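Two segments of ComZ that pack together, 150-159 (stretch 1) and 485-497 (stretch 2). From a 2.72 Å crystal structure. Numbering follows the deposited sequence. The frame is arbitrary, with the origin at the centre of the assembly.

Stretch 1 150-159: LNGGATIRGG
Stretch 2 (485-497) SCNASQKAEVVYI

The two segments of ComZ, in which residues in contact are at least 334 apart in sequence, pair as neighbouring parallel β-strands, with 671 Å² buried between them. The strand ending at R157 runs in the same direction as the strand ending at Y496, their axes 25° apart and 4.1 Å at closest approach. A154 pairs with A492, T155 with E493, I156 with V494 and R157 with V495, at CA-CA separations of 4.7 to 4.9 Å. R157 and T155 have the most surface covered by the opposing segment, 76 and 75 Å², and both also supply the backbone groups that fix the register.

T155 (phi/psi -133/115) donates from its N to A492 O at 3.0 Å and accepts at its O from V494 N at 3.2 Å, thus bracketing E493 as expected for a parallel ladder. T155 O also lies 3.2 Å from E493 CA, a CA-H...O contact. R157 (-97/93) repeats the pattern two residues on, bracketing V495: its N donates to V494 O at 2.8 Å with an angle of 162°, and its O accepts from Y496 N at 2.8 Å and 165°. The ladder is tightest here. At its other end, the bond from A492 N to G153 O is weak, at 3.3 Å. Between these bonds, A154 CA approaches A492 O to 3.1 Å and I156 CA approaches V494 O to 3.5 Å, so the same carbonyls that accept from T155 and R157 also receive CA-H...O contacts.

The side chains of T155, R157, E493 and V495 share one face of the sheet; those of A154, I156, A492 and V494 occupy the other. On the first face, T155 has chi1 at 120°, between wells, which puts CG2 3.9 Å from K491 CB and OG1 3.5 Å from E493 OE1. E493 is extended (chi1 t, chi2 t), and its carboxylate lies beside R157, whose chi1 to chi3 are m, t and p. R157 CD lies 3.2 Å from E493 OE2, which sits at the edge of the guanidinium, near its plane. The charges are opposite, but R157 NH1 is 4.1 Å from E493 OE2, beyond a salt bridge. R157 CG also packs 4.2 Å from V495 CG2. On the second face, I156 (chi1 m) and V494 (chi1 t) are buried.

G153 (-53/151), with 61 Å² covered, brings the backbones unusually close: its CA is 4.0 Å from K491 CA and 3.2 Å from Q490 O. A CB on G153 would point toward the other segment and fall 2.3 Å from Q490 O, a clash. G152 adopts 106/157, a conformation that calls for glycine, and its CA makes a 3.3 Å CA-H...O contact with A488 O. G158 (142/-179) likewise requires glycine; a CB on G158 would come within 2.5 Å of Y496 CB. Before the ladder, N151 and C486 both point toward the opposing segment, with N151 CB 4.0 Å from C486 CB, while N151 ND2 donates to L150 O at 2.9 Å.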

# COMPACT_ATOMS: atom_id res chain seq x y z
N LEU A 150 -17.00 9.73 -2.29
CA LEU A 150 -16.91 9.91 -0.86
C LEU A 150 -18.12 10.72 -0.53
O LEU A 150 -18.25 11.82 -0.96
CB LEU A 150 -15.63 10.63 -0.48
CG LEU A 150 -14.35 9.83 -0.74
CD1 LEU A 150 -13.75 10.14 -2.09
CD2 LEU A 150 -13.32 9.97 0.34
N ASN A 151 -19.04 10.15 0.22
CA ASN A 151 -20.26 10.84 0.56
C ASN A 151 -20.46 10.91 2.02
O ASN A 151 -20.66 9.91 2.64
CB ASN A 151 -21.43 10.09 0.00
CG ASN A 151 -21.76 10.50 -1.39
OD1 ASN A 151 -22.69 10.00 -2.00
ND2 ASN A 151 -20.97 11.43 -1.91
N GLY A 152 -20.46 12.11 2.56
CA GLY A 152 -20.66 12.24 3.97
C GLY A 152 -19.37 12.58 4.61
O GLY A 152 -18.33 12.26 4.11
N GLY A 153 -19.44 13.17 5.77
CA GLY A 153 -18.27 13.61 6.47
C GLY A 153 -17.20 12.62 6.71
O GLY A 153 -17.44 11.45 6.90
N ALA A 154 -15.99 13.12 6.79
CA ALA A 154 -14.86 12.24 6.99
C ALA A 154 -13.69 13.04 7.52
O ALA A 154 -13.50 14.20 7.14
CB ALA A 154 -14.47 11.57 5.68
N THR A 155 -12.87 12.38 8.30
CA THR A 155 -11.64 12.93 8.75
C THR A 155 -10.75 11.75 8.46
O THR A 155 -10.88 10.73 9.06
CB THR A 155 -11.63 13.36 10.22
OG1 THR A 155 -10.64 12.63 10.93
CG2 THR A 155 -12.93 13.12 10.82
N ILE A 156 -9.83 11.92 7.53
CA ILE A 156 -9.00 10.84 7.01
C ILE A 156 -7.56 11.15 7.40
O ILE A 156 -6.96 12.12 6.90
CB ILE A 156 -9.10 10.69 5.48
CG1 ILE A 156 -10.52 10.39 5.00
CG2 ILE A 156 -8.10 9.67 4.94
CD1 ILE A 156 -11.14 11.58 4.28
N ARG A 157 -6.98 10.32 8.26
CA ARG A 157 -5.58 10.52 8.61
C ARG A 157 -4.78 9.58 7.71
O ARG A 157 -4.57 8.40 8.01
CB ARG A 157 -5.39 10.29 10.11
CG ARG A 157 -6.58 10.85 10.82
CD ARG A 157 -6.38 11.15 12.26
NE ARG A 157 -5.59 12.37 12.34
CZ ARG A 157 -5.79 13.29 13.26
NH1 ARG A 157 -6.75 13.13 14.16
NH2 ARG A 157 -5.04 14.39 13.28
N GLY A 158 -4.34 10.13 6.58
CA GLY A 158 -3.66 9.36 5.56
C GLY A 158 -4.06 9.81 4.16
O GLY A 158 -4.87 10.74 4.00
N GLY A 159 -3.52 9.18 3.12
CA GLY A 159 -3.84 9.62 1.78
C GLY A 159 -5.19 9.16 1.35
O GLY A 159 -5.79 8.27 1.96
N SER A 485 -28.69 5.48 3.89
CA SER A 485 -28.67 6.63 3.02
C SER A 485 -27.38 7.32 3.28
O SER A 485 -27.00 7.58 4.40
CB SER A 485 -29.87 7.53 3.28
OG SER A 485 -30.99 7.05 2.56
N CYS A 486 -26.69 7.60 2.19
CA CYS A 486 -25.38 8.19 2.24
C CYS A 486 -25.29 9.63 2.63
O CYS A 486 -24.27 10.05 3.12
CB CYS A 486 -24.71 8.00 0.90
SG CYS A 486 -24.02 6.35 0.75
N ASN A 487 -26.32 10.42 2.39
CA ASN A 487 -26.19 11.81 2.74
C ASN A 487 -26.02 11.98 4.24
O ASN A 487 -26.94 11.80 5.01
CB ASN A 487 -27.34 12.65 2.21
CG ASN A 487 -26.87 14.01 1.73
OD1 ASN A 487 -25.69 14.32 1.81
ND2 ASN A 487 -27.79 14.82 1.23
N ALA A 488 -24.80 12.25 4.64
CA ALA A 488 -24.50 12.47 6.03
C ALA A 488 -23.69 13.73 6.11
O ALA A 488 -23.04 14.14 5.15
CB ALA A 488 -23.74 11.32 6.61
N SER A 489 -23.73 14.36 7.27
CA SER A 489 -23.02 15.59 7.45
C SER A 489 -22.10 15.49 8.62
O SER A 489 -21.28 16.36 8.80
CB SER A 489 -24.00 16.73 7.62
OG SER A 489 -25.04 16.59 6.67
N GLN A 490 -22.26 14.47 9.46
CA GLN A 490 -21.25 14.35 10.50
C GLN A 490 -20.14 13.49 9.99
O GLN A 490 -20.20 12.92 8.94
CB GLN A 490 -21.71 13.97 11.90
CG GLN A 490 -22.40 15.06 12.67
CD GLN A 490 -23.10 14.55 13.90
OE1 GLN A 490 -24.28 14.19 13.83
NE2 GLN A 490 -22.39 14.48 15.01
N LYS A 491 -19.18 13.27 10.84
CA LYS A 491 -17.91 12.75 10.38
C LYS A 491 -17.66 11.36 10.95
O LYS A 491 -17.79 11.14 12.16
CB LYS A 491 -16.79 13.71 10.81
CG LYS A 491 -16.99 15.13 10.24
CD LYS A 491 -15.89 16.13 10.62
CE LYS A 491 -15.95 17.43 9.80
NZ LYS A 491 -14.76 18.30 10.07
N ALA A 492 -17.28 10.44 10.07
CA ALA A 492 -16.59 9.22 10.42
C ALA A 492 -15.11 9.42 10.13
O ALA A 492 -14.72 10.37 9.46
CB ALA A 492 -17.15 8.03 9.65
N GLU A 493 -14.26 8.53 10.66
CA GLU A 493 -12.82 8.73 10.53
C GLU A 493 -12.09 7.45 10.15
O GLU A 493 -12.43 6.36 10.60
CB GLU A 493 -12.26 9.37 11.82
CG GLU A 493 -10.75 9.15 12.04
CD GLU A 493 -10.17 9.94 13.21
OE1 GLU A 493 -10.88 10.76 13.83
OE2 GLU A 493 -8.96 9.79 13.46
N VAL A 494 -11.06 7.59 9.32
CA VAL A 494 -10.23 6.47 8.92
C VAL A 494 -8.80 6.83 9.24
O VAL A 494 -8.32 7.91 8.88
CB VAL A 494 -10.36 6.11 7.42
CG1 VAL A 494 -9.55 4.83 7.11
CG2 VAL A 494 -11.83 5.96 6.98
N VAL A 495 -8.09 5.91 9.89
CA VAL A 495 -6.74 6.17 10.32
C VAL A 495 -5.83 5.20 9.60
O VAL A 495 -5.89 3.98 9.83
CB VAL A 495 -6.60 6.06 11.83
CG1 VAL A 495 -5.16 6.27 12.27
CG2 VAL A 495 -7.52 7.10 12.48
N TYR A 496 -5.01 5.72 8.70
CA TYR A 496 -4.16 4.84 7.93
C TYR A 496 -3.02 4.36 8.81
O TYR A 496 -2.25 5.17 9.33
CB TYR A 496 -3.66 5.52 6.67
CG TYR A 496 -2.60 4.71 5.98
CD1 TYR A 496 -1.51 5.32 5.40
CD2 TYR A 496 -2.74 3.33 5.82
CE1 TYR A 496 -0.56 4.59 4.75
CE2 TYR A 496 -1.77 2.59 5.17
CZ TYR A 496 -0.69 3.22 4.63
OH TYR A 496 0.28 2.49 3.98
N ILE A 497 -2.89 3.05 8.94
CA ILE A 497 -1.78 2.45 9.66
C ILE A 497 -1.06 1.52 8.70
O ILE A 497 -1.59 0.47 8.31
CB ILE A 497 -2.26 1.69 10.90
CG1 ILE A 497 -2.93 2.62 11.87
CG2 ILE A 497 -1.10 0.98 11.58
CD1 ILE A 497 -3.31 1.95 13.19